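Local coordinates for 6-aminohexanoate-dimer hydrolase (Bacillus anthracis, PDB 4GB7), which probably hydrolyses amide bonds of 6-aminohexanoate oligomers, as a putative 6-aminohexanoate-dimer hydrolase of the serine beta-lactamase-like family, at residues A[84-89]-A[414-419]. Residues are numbered along the deposited sequence; the frame is centred on the assembly and turned at random.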
# COMPACT_ATOMS: atom_id res chain seq x y z
N GLN A 84 20.16 -6.32 -15.89
CA GLN A 84 21.42 -5.71 -15.52
C GLN A 84 21.68 -6.05 -14.06
O GLN A 84 20.82 -5.88 -13.23
CB GLN A 84 21.39 -4.22 -15.67
CG GLN A 84 21.28 -3.72 -17.08
CD GLN A 84 21.38 -2.20 -17.09
OE1 GLN A 84 22.33 -1.61 -16.55
NE2 GLN A 84 20.38 -1.55 -17.66
N ASN A 85 22.89 -6.51 -13.75
CA ASN A 85 23.17 -6.87 -12.38
C ASN A 85 23.55 -5.61 -11.61
O ASN A 85 24.66 -5.06 -11.79
CB ASN A 85 24.32 -7.88 -12.28
CG ASN A 85 24.45 -8.42 -10.88
OD1 ASN A 85 23.94 -7.82 -9.95
ND2 ASN A 85 25.12 -9.57 -10.72
N LEU A 86 22.64 -5.17 -10.74
CA LEU A 86 22.84 -3.98 -9.90
C LEU A 86 23.40 -4.30 -8.52
O LEU A 86 23.38 -3.44 -7.65
CB LEU A 86 21.53 -3.21 -9.74
CG LEU A 86 20.96 -2.75 -11.09
CD1 LEU A 86 19.63 -2.05 -10.86
CD2 LEU A 86 21.87 -1.81 -11.92
N ASP A 87 23.91 -5.51 -8.29
CA ASP A 87 24.28 -5.88 -6.94
C ASP A 87 25.31 -4.89 -6.36
O ASP A 87 25.27 -4.60 -5.16
CB ASP A 87 24.94 -7.25 -6.89
CG ASP A 87 23.98 -8.39 -7.05
OD1 ASP A 87 22.75 -8.19 -6.92
OD2 ASP A 87 24.49 -9.51 -7.35
N ASP A 88 26.22 -4.42 -7.20
CA ASP A 88 27.34 -3.58 -6.71
C ASP A 88 27.14 -2.13 -7.10
O ASP A 88 28.05 -1.33 -7.00
CB ASP A 88 28.69 -4.12 -7.24
CG ASP A 88 29.03 -5.50 -6.69
OD1 ASP A 88 28.97 -5.66 -5.47
OD2 ASP A 88 29.36 -6.42 -7.49
N PHE A 89 25.89 -1.79 -7.47
CA PHE A 89 25.55 -0.41 -7.68
C PHE A 89 25.81 0.39 -6.38
O PHE A 89 25.41 -0.02 -5.27
CB PHE A 89 24.11 -0.27 -8.11
CG PHE A 89 23.71 1.14 -8.42
CD1 PHE A 89 24.07 1.71 -9.63
CD2 PHE A 89 23.05 1.93 -7.48
CE1 PHE A 89 23.68 2.99 -9.95
CE2 PHE A 89 22.69 3.23 -7.80
CZ PHE A 89 23.02 3.75 -9.02
N ALA A 414 17.39 5.19 -11.48
CA ALA A 414 16.77 5.70 -12.70
C ALA A 414 17.81 6.38 -13.62
O ALA A 414 17.84 6.16 -14.84
CB ALA A 414 15.65 6.69 -12.34
N HIS A 415 18.63 7.26 -13.07
CA HIS A 415 19.57 8.02 -13.90
C HIS A 415 20.62 7.08 -14.50
O HIS A 415 21.08 7.28 -15.61
CB HIS A 415 20.24 9.10 -13.09
CG HIS A 415 19.31 10.21 -12.70
ND1 HIS A 415 19.68 11.23 -11.89
CD2 HIS A 415 17.96 10.42 -13.00
CE1 HIS A 415 18.62 12.06 -11.75
NE2 HIS A 415 17.58 11.55 -12.41
N HIS A 416 21.03 6.06 -13.75
CA HIS A 416 21.92 5.02 -14.26
C HIS A 416 21.33 4.25 -15.42
O HIS A 416 21.99 4.07 -16.45
CB HIS A 416 22.31 4.10 -13.13
CG HIS A 416 23.13 2.92 -13.57
ND1 HIS A 416 24.45 3.00 -13.82
CD2 HIS A 416 22.76 1.62 -13.78
CE1 HIS A 416 24.91 1.79 -14.18
NE2 HIS A 416 23.87 0.94 -14.15
N LEU A 417 20.07 3.83 -15.30
CA LEU A 417 19.38 3.08 -16.34
C LEU A 417 19.13 3.94 -17.57
O LEU A 417 19.08 3.43 -18.70
CB LEU A 417 18.06 2.52 -15.77
CG LEU A 417 18.18 1.45 -14.68
CD1 LEU A 417 16.80 1.04 -14.25
CD2 LEU A 417 18.99 0.23 -15.11
N GLU A 418 18.98 5.25 -17.37
CA GLU A 418 18.80 6.18 -18.46
C GLU A 418 20.13 6.57 -19.11
O GLU A 418 20.12 7.30 -20.06
CB GLU A 418 18.02 7.43 -17.98
CG GLU A 418 16.55 7.21 -17.65
CD GLU A 418 15.69 7.03 -18.90
OE1 GLU A 418 15.36 8.05 -19.52
OE2 GLU A 418 15.35 5.88 -19.25
N LYS A 419 21.24 6.07 -18.59
CA LYS A 419 22.60 6.33 -19.06
C LYS A 419 22.98 7.79 -18.99
O LYS A 419 23.64 8.32 -19.89
CB LYS A 419 22.83 5.69 -20.45
CG LYS A 419 22.56 4.18 -20.42
CD LYS A 419 23.06 3.45 -21.66
CE LYS A 419 22.48 2.06 -21.78
NZ LYS A 419 22.54 1.28 -20.52
O HOH W 1 19.64 0.75 -19.32
O HOH W 2 22.40 1.33 -17.67
O HOH W 3 24.36 -1.70 -14.63
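F89 turns the edge of its ring to one face of the H416 imidazole in a T-shaped pair, centroids 5.2 Å apart and planes at 63°. F89 CE1 comes closest, 3.6 Å from H416 CB and nearly as near to CG, while CD1 stands over the ring centre. H416 CG stands anti to its backbone N (chi1 175°), on a CB that already points to the loop, and L86 CD2 comes obliquely to the ring's CD2 and NE2. The Q84 chain runs extended beyond CG and slides past L417 in the opposite direction, its NE2 3.4 Å from L417 CD2. The Q84 amide is joined to the helix end through water. One water lies in the plane of the imidazole at its edge, 2.7 Å from H416 NE2, and donates to Q84 OE1. A second, over the imidazole face opposite F89, donates to both Q84 OE1 and H416 O. In the beta-lactamase-type fold, C-terminal helix 402-417 packs on the central antiparallel sheet, here through L417 on M387; the loop 84-89, with a type I turn from L86 to F89, runs beside strand 120-126 at the sheet's edge. A Schellman motif closes the helix, with K419 the first residue to leave helical angles (phi 61°) and its N bonded back to H416 O. K419 NZ donates to a third water, 3.2 Å away, which in turn donates to L417 O and weakly accepts from Q84 NE2.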